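Local coordinates for oxidoreductase, short chain dehydrogenase/reductase family protein (Bifidobacterium adolescentis L2-32, PDB 6OW4) that catalyses the NADH-dependent reduction of the 20-keto group of steroids to the 20beta-hydroxyl, as a member of the short-chain dehydrogenase/reductase family, at the interface of chains A and B and the interface of chains A and C. Numbering follows the deposited sequence. Chains: chain A/B/C, Oxidoreductase, short chain dehydrogenase/reductase family protein.

Contact 1: the interface of chains A and B. Residues chain A 234, 242-244, 247, 251; chain B 17, 20-21.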
loop_
_atom_site.group_PDB
_atom_site.type_symbol
_atom_site.label_atom_id
_atom_site.label_comp_id
_atom_site.label_asym_id
_atom_site.label_seq_id
_atom_site.Cartn_x
_atom_site.Cartn_y
_atom_site.Cartn_z
ATOM N N TRP A 234 12.656 21.088 3.174
ATOM C CA TRP A 234 13.423 22.319 2.851
ATOM C C TRP A 234 14.907 22.075 3.149
ATOM O O TRP A 234 15.391 22.541 4.201
ATOM C CB TRP A 234 12.871 23.520 3.626
ATOM C CG TRP A 234 13.415 24.825 3.137
ATOM C CD1 TRP A 234 14.533 25.474 3.572
ATOM C CD2 TRP A 234 12.873 25.628 2.076
ATOM N NE1 TRP A 234 14.715 26.634 2.867
ATOM C CE2 TRP A 234 13.711 26.753 1.941
ATOM C CE3 TRP A 234 11.761 25.505 1.236
ATOM C CZ2 TRP A 234 13.469 27.750 0.996
ATOM C CZ3 TRP A 234 11.522 26.491 0.306
ATOM C CH2 TRP A 234 12.366 27.596 0.189
ATOM N N ILE A 242 11.328 28.825 -5.346
ATOM C CA ILE A 242 9.870 28.987 -5.059
ATOM C C ILE A 242 9.629 30.314 -4.328
ATOM O O ILE A 242 10.530 30.771 -3.596
ATOM C CB ILE A 242 9.312 27.779 -4.277
ATOM C CG1 ILE A 242 9.765 27.752 -2.814
ATOM C CG2 ILE A 242 9.651 26.475 -4.986
ATOM C CD1 ILE A 242 8.847 26.955 -1.920
ATOM N N ASP A 243 8.448 30.899 -4.542
ATOM C CA ASP A 243 7.930 32.090 -3.818
ATOM C C ASP A 243 6.868 31.608 -2.822
ATOM O O ASP A 243 6.639 30.383 -2.759
ATOM C CB ASP A 243 7.411 33.146 -4.800
ATOM C CG ASP A 243 6.351 32.646 -5.767
ATOM O OD1 ASP A 243 6.057 31.435 -5.750
ATOM O OD2 ASP A 243 5.827 33.477 -6.531
ATOM N N MET A 244 6.246 32.526 -2.075
ATOM C CA MET A 244 5.279 32.187 -0.997
ATOM C C MET A 244 4.020 31.557 -1.592
ATOM O O MET A 244 3.572 30.523 -1.101
ATOM C CB MET A 244 4.912 33.418 -0.160
ATOM C CG MET A 244 4.081 33.085 1.060
ATOM S SD MET A 244 4.918 31.921 2.166
ATOM C CE MET A 244 6.095 33.016 2.961
ATOM N N HIS A 247 4.974 28.089 -2.501
ATOM C CA HIS A 247 5.185 27.397 -1.200
ATOM C C HIS A 247 3.845 26.873 -0.664
ATOM O O HIS A 247 3.739 25.657 -0.414
ATOM C CB HIS A 247 5.882 28.346 -0.214
ATOM C CG HIS A 247 5.948 27.842 1.187
ATOM N ND1 HIS A 247 4.946 28.087 2.107
ATOM C CD2 HIS A 247 6.890 27.123 1.835
ATOM C CE1 HIS A 247 5.269 27.537 3.259
ATOM N NE2 HIS A 247 6.456 26.939 3.118
ATOM N N LEU A 251 2.014 22.921 -0.631
ATOM C CA LEU A 251 1.680 22.356 0.706
ATOM C C LEU A 251 0.161 22.284 0.905
ATOM O O LEU A 251 -0.260 22.033 2.051
ATOM C CB LEU A 251 2.324 23.230 1.784
ATOM C CG LEU A 251 3.844 23.348 1.714
ATOM C CD1 LEU A 251 4.326 24.497 2.582
ATOM C CD2 LEU A 251 4.510 22.044 2.124
ATOM N N PHE B 17 11.705 32.135 4.740
ATOM C CA PHE B 17 11.993 30.689 4.531
ATOM C C PHE B 17 13.236 30.280 5.332
ATOM O O PHE B 17 13.235 29.174 5.897
ATOM C CB PHE B 17 12.188 30.361 3.045
ATOM C CG PHE B 17 10.955 30.435 2.176
ATOM C CD1 PHE B 17 9.712 30.033 2.645
ATOM C CD2 PHE B 17 11.047 30.873 0.862
ATOM C CE1 PHE B 17 8.589 30.096 1.832
ATOM C CE2 PHE B 17 9.924 30.933 0.048
ATOM C CZ PHE B 17 8.697 30.546 0.535
ATOM N N ARG B 20 12.043 30.150 8.924
ATOM C CA ARG B 20 11.081 29.025 9.080
ATOM C C ARG B 20 11.839 27.694 9.109
ATOM O O ARG B 20 11.532 26.860 9.982
ATOM C CB ARG B 20 10.044 29.016 7.951
ATOM C CG ARG B 20 8.863 29.948 8.175
ATOM C CD ARG B 20 7.758 29.705 7.165
ATOM N NE ARG B 20 6.787 30.792 7.137
ATOM C CZ ARG B 20 5.809 30.917 6.243
ATOM N NH1 ARG B 20 5.657 30.020 5.282
ATOM N NH2 ARG B 20 4.984 31.947 6.309
ATOM N N TYR B 21 12.796 27.508 8.196
ATOM C CA TYR B 21 13.446 26.205 7.905
ATOM C C TYR B 21 14.963 26.308 8.052
ATOM O O TYR B 21 15.660 26.548 7.069
ATOM C CB TYR B 21 13.070 25.748 6.493
ATOM C CG TYR B 21 11.592 25.732 6.195
ATOM C CD1 TYR B 21 10.717 24.967 6.948
ATOM C CD2 TYR B 21 11.069 26.464 5.139
ATOM C CE1 TYR B 21 9.360 24.936 6.670
ATOM C CE2 TYR B 21 9.714 26.445 4.849
ATOM C CZ TYR B 21 8.856 25.680 5.618
ATOM O OH TYR B 21 7.521 25.651 5.336
#
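The N-terminal helix 13-20 of chain B and the B:Tyr21 that follows it lie against the segment after strand 223-230 of chain A, which in short-chain dehydrogenases/reductases usually covers the substrate site. B:Tyr21 lays its CB and the CD2 edge of its ring over the rim of one A:Trp234 indole face, CB 3.3 Å from A:Trp234 CD1. B:Phe17 meets the benzo end on that same face, with its CB 3.6 Å from A:Trp234 CZ2. The far rim of the phenyl ring points at A:His247, B:Phe17 CE1 lying 3.4 Å from A:His247 CD2. A:Leu251 CD1 covers the opposite face, so carbon groups clamp the imidazole from both sides. With CG of A:His247 turned away from its backbone N (chi1 171°), the ring edge reaches the phenol: A:His247 NE2 and B:Tyr21 OH hydrogen bond at 2.8 Å, nearly straight (167° at H), the hydroxyl in the imidazole plane and the donor undecided. B:Arg20, extended from CG to NE, reaches the same side of the ring as B:Phe17, beyond the CE1-ND1 end; its NH1 is 3.2 Å from A:His247 CE1, the planes 56° apart, and would probably disfavour a protonated imidazole. The bent chain of A:Met244 crosses it at about a right angle, CE 3.7 Å from B:Arg20 NH2. The patch ties the N-terminal arm of one subunit to helix 244-250 of its neighbour, and may steady the likely substrate-covering segment.

Contact 2: the interface of chains A and C. Residues chain A 136-138, 197-198; chain C 210, 213-214.
A:Asn198 lays its CB over the face of the C:Tyr213 ring, 3.5 Å from C:Tyr213 CD2 and displaced toward the rim, a CH-pi contact. Both residues belong to helix 198-217, which carries the YxxxK motif of short-chain dehydrogenases/reductases (A:Tyr200 and A:Lys204) and in this family commonly pairs subunits. The backbone of the 137-138 loop packs along the rim of the same ring: A:Gln138 N is 3.4 Å from C:Tyr213 CE2, and A:Gln138 CA lies at the edge and in the ring plane, 4.0 Å from C:Tyr213 CE2. Farther out, the A:Asn198 amide, its CG trans to the backbone N (chi1 -176°), runs within 10° of parallel to the tyrosine ring and offers its oxygen to the partner chain. The other end of the amide turns back into its own chain: A:Asn198 ND2 donates to the backbone A:Asp137 O at 2.8 Å, from above the plane of that carbonyl, which together with the bond to its oxygen fixes the amide's rotation. At the polar rim, C:His210 ND1 donates to A:Asn198 OD1 at 2.8 Å, striking a lone pair in the carbonyl plane, with amide and imidazole nearly coplanar (2° apart).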
loop_
_atom_site.group_PDB
_atom_site.type_symbol
_atom_site.label_atom_id
_atom_site.label_comp_id
_atom_site.label_asym_id
_atom_site.label_seq_id
_atom_site.Cartn_x
_atom_site.Cartn_y
_atom_site.Cartn_z
ATOM N N ASP A 136 11.259 15.628 -16.711
ATOM C CA ASP A 136 10.973 14.239 -16.263
ATOM C C ASP A 136 9.450 14.048 -16.209
ATOM O O ASP A 136 8.920 13.758 -15.118
ATOM C CB ASP A 136 11.667 13.956 -14.927
ATOM C CG ASP A 136 11.616 12.507 -14.477
ATOM O OD1 ASP A 136 11.224 11.648 -15.294
ATOM O OD2 ASP A 136 11.969 12.247 -13.309
ATOM N N ASP A 137 8.780 14.194 -17.358
ATOM C CA ASP A 137 7.300 14.131 -17.491
ATOM C C ASP A 137 6.939 12.952 -18.406
ATOM O O ASP A 137 7.779 12.040 -18.540
ATOM C CB ASP A 137 6.743 15.480 -17.963
ATOM C CG ASP A 137 7.341 15.988 -19.265
ATOM O OD1 ASP A 137 7.637 15.153 -20.146
ATOM O OD2 ASP A 137 7.516 17.217 -19.384
ATOM N N GLN A 138 5.728 12.956 -18.979
ATOM C CA GLN A 138 5.231 11.907 -19.914
ATOM C C GLN A 138 6.152 11.824 -21.141
ATOM O O GLN A 138 6.337 10.705 -21.663
ATOM C CB GLN A 138 3.772 12.163 -20.313
ATOM C CG GLN A 138 3.543 13.377 -21.211
ATOM C CD GLN A 138 3.605 14.696 -20.481
ATOM O OE1 GLN A 138 3.516 14.761 -19.258
ATOM N NE2 GLN A 138 3.762 15.771 -21.236
ATOM N N VAL A 197 7.918 13.798 -12.293
ATOM C CA VAL A 197 8.640 12.781 -11.469
ATOM C C VAL A 197 8.412 11.393 -12.090
ATOM O O VAL A 197 8.367 10.403 -11.332
ATOM C CB VAL A 197 8.188 12.842 -9.996
ATOM C CG1 VAL A 197 8.553 14.171 -9.352
ATOM C CG2 VAL A 197 6.698 12.573 -9.833
ATOM N N ASN A 198 8.300 11.330 -13.423
ATOM C CA ASN A 198 8.040 10.089 -14.203
ATOM C C ASN A 198 9.134 9.060 -13.888
ATOM O O ASN A 198 8.821 8.045 -13.239
ATOM C CB ASN A 198 7.940 10.383 -15.702
ATOM C CG ASN A 198 7.583 9.167 -16.530
ATOM O OD1 ASN A 198 7.343 8.091 -15.988
ATOM N ND2 ASN A 198 7.545 9.327 -17.843
ATOM N N HIS C 210 5.735 3.951 -12.650
ATOM C CA HIS C 210 5.821 4.556 -14.008
ATOM C C HIS C 210 4.414 4.617 -14.616
ATOM O O HIS C 210 4.014 5.704 -15.075
ATOM C CB HIS C 210 6.820 3.788 -14.889
ATOM C CG HIS C 210 6.783 4.174 -16.331
ATOM N ND1 HIS C 210 7.030 5.463 -16.759
ATOM C CD2 HIS C 210 6.539 3.448 -17.444
ATOM C CE1 HIS C 210 6.939 5.516 -18.072
ATOM N NE2 HIS C 210 6.637 4.291 -18.518
ATOM N N TYR C 213 2.250 7.210 -12.968
ATOM C CA TYR C 213 2.571 8.590 -13.416
ATOM C C TYR C 213 1.875 8.876 -14.750
ATOM O O TYR C 213 1.258 9.952 -14.875
ATOM C CB TYR C 213 4.073 8.852 -13.565
ATOM C CG TYR C 213 4.340 10.231 -14.107
ATOM C CD1 TYR C 213 4.403 11.331 -13.265
ATOM C CD2 TYR C 213 4.425 10.456 -15.473
ATOM C CE1 TYR C 213 4.596 12.609 -13.762
ATOM C CE2 TYR C 213 4.617 11.729 -15.986
ATOM C CZ TYR C 213 4.702 12.809 -15.126
ATOM O OH TYR C 213 4.886 14.064 -15.627
ATOM N N LEU C 214 1.992 7.960 -15.719
ATOM C CA LEU C 214 1.422 8.124 -17.085
ATOM C C LEU C 214 -0.100 8.284 -16.982
ATOM O O LEU C 214 -0.648 9.127 -17.717
ATOM C CB LEU C 214 1.804 6.925 -17.959
ATOM C CG LEU C 214 3.286 6.798 -18.317
ATOM C CD1 LEU C 214 3.519 5.586 -19.205
ATOM C CD2 LEU C 214 3.807 8.055 -18.998
#

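Contact 3: the interface of chains A and B. Residues chain A 23-26; chain B 55-56, 262.
At the edge of the A:Trp26 indole, in the ring plane, sits the amide oxygen of B:Asn56, its OD1 3.2 Å from A:Trp26 CD1, with indole and amide turned 79° apart. The B:Arg55 guanidinium likewise presents an edge, and A:Asp24 OD2 lies close to its plane. There B:Arg55 NE donates at 2.8 Å to A:Asp24 OD2, on the syn lone pair, as a salt bridge. The same oxygen receives A:Trp26 NE1 at 3.0 Å through its anti lone pair; a chi1 of 61°, placing the indole between backbone N and carbonyl carbon, folds the ring back toward the carboxylate. With an alanine in place of A:Asp24, B:Arg55 NE and A:Trp26 NE1 would probably be left without their shared acceptor. Nearby, A:Leu23 O accepts from B:Asn262 ND2 at 2.8 Å, on a lone pair in the carbonyl plane and nearly straight (169° at H). B:Asn56 ND2, also 2.8 Å from A:Leu23 O, makes a bent, poorer bond, and B:Asn56 OD1 comes within 3.2 Å of A:Leu23 O, both acceptors, so this amide's placement is somewhat doubtful. The patch holds one subunit's N-terminal arm against its neighbour's helix 52-63, which begins within the TGxxxGxG motif of the Rossmann fold, and the start of helix 262-273.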
loop_
_atom_site.group_PDB
_atom_site.type_symbol
_atom_site.label_atom_id
_atom_site.label_comp_id
_atom_site.label_asym_id
_atom_site.label_seq_id
_atom_site.Cartn_x
_atom_site.Cartn_y
_atom_site.Cartn_z
ATOM N N LEU A 23 11.028 -9.936 29.253
ATOM C CA LEU A 23 9.701 -9.263 29.243
ATOM C C LEU A 23 9.839 -7.808 29.707
ATOM O O LEU A 23 9.119 -6.952 29.151
ATOM C CB LEU A 23 8.726 -10.041 30.136
ATOM C CG LEU A 23 7.923 -11.136 29.434
ATOM C CD1 LEU A 23 8.835 -12.210 28.868
ATOM C CD2 LEU A 23 6.908 -11.750 30.382
ATOM N N ASP A 24 10.716 -7.538 30.681
ATOM C CA ASP A 24 10.839 -6.211 31.345
ATOM C C ASP A 24 12.312 -5.889 31.621
ATOM O O ASP A 24 12.747 -6.044 32.779
ATOM C CB ASP A 24 10.005 -6.168 32.630
ATOM C CG ASP A 24 8.539 -6.504 32.416
ATOM O OD1 ASP A 24 8.205 -7.705 32.428
ATOM O OD2 ASP A 24 7.745 -5.566 32.224
ATOM N N LYS A 25 13.038 -5.425 30.598
ATOM C CA LYS A 25 14.467 -5.013 30.693
ATOM C C LYS A 25 14.598 -3.764 31.575
ATOM O O LYS A 25 15.650 -3.618 32.231
ATOM C CB LYS A 25 15.050 -4.748 29.302
ATOM C CG LYS A 25 15.203 -5.980 28.424
ATOM C CD LYS A 25 15.940 -5.708 27.132
ATOM C CE LYS A 25 15.892 -6.879 26.173
ATOM N NZ LYS A 25 16.631 -6.597 24.919
ATOM N N TRP A 26 13.572 -2.902 31.589
ATOM C CA TRP A 26 13.522 -1.644 32.389
ATOM C C TRP A 26 13.683 -1.938 33.889
ATOM O O TRP A 26 14.058 -1.002 34.627
ATOM C CB TRP A 26 12.234 -0.859 32.106
ATOM C CG TRP A 26 10.967 -1.585 32.442
ATOM C CD1 TRP A 26 10.263 -2.419 31.626
ATOM C CD2 TRP A 26 10.231 -1.521 33.677
ATOM N NE1 TRP A 26 9.151 -2.892 32.268
ATOM C CE2 TRP A 26 9.104 -2.358 33.529
ATOM C CE3 TRP A 26 10.412 -0.846 34.891
ATOM C CZ2 TRP A 26 8.168 -2.535 34.546
ATOM C CZ3 TRP A 26 9.487 -1.023 35.897
ATOM C CH2 TRP A 26 8.381 -1.856 35.724
ATOM N N ARG B 55 3.285 -1.807 29.423
ATOM C CA ARG B 55 4.117 -1.449 30.607
ATOM C C ARG B 55 5.519 -1.022 30.156
ATOM O O ARG B 55 6.065 -0.079 30.760
ATOM C CB ARG B 55 4.169 -2.601 31.619
ATOM C CG ARG B 55 4.873 -3.863 31.141
ATOM C CD ARG B 55 4.575 -5.029 32.070
ATOM N NE ARG B 55 5.136 -6.287 31.591
ATOM C CZ ARG B 55 4.449 -7.395 31.308
ATOM N NH1 ARG B 55 3.135 -7.443 31.454
ATOM N NH2 ARG B 55 5.091 -8.467 30.878
ATOM N N ASN B 56 6.071 -1.679 29.132
ATOM C CA ASN B 56 7.437 -1.410 28.605
ATOM C C ASN B 56 7.457 -0.045 27.904
ATOM O O ASN B 56 8.419 0.718 28.134
ATOM C CB ASN B 56 7.918 -2.538 27.691
ATOM C CG ASN B 56 8.411 -3.735 28.475
ATOM O OD1 ASN B 56 9.584 -3.805 28.835
ATOM N ND2 ASN B 56 7.528 -4.682 28.741
ATOM N N ASN B 262 9.569 -6.685 23.951
ATOM C CA ASN B 262 8.712 -5.531 24.339
ATOM C C ASN B 262 9.496 -4.220 24.195
ATOM O O ASN B 262 8.873 -3.204 23.825
ATOM C CB ASN B 262 8.173 -5.681 25.764
ATOM C CG ASN B 262 7.242 -6.864 25.930
ATOM O OD1 ASN B 262 6.390 -7.116 25.081
ATOM N ND2 ASN B 262 7.389 -7.587 27.029
#

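Contacts 1 and 3 both belong to the A/B interface, their C-alpha centres about 43 Å apart, whereas contact 2 lies on the A/C interface, about 24 Å from contact 1 and 48 Å from contact 3. The A/B patches use the same N-terminal stretch from opposite chains: residues 17-21 of chain B in contact 1 and 23-26 of chain A in contact 3. Two-fold symmetry therefore makes each arm run along its partner through both sites. Contact 2 instead uses helix 198-217 of both chains. The two kinds of interface together are consistent with the deposited four-subunit assembly.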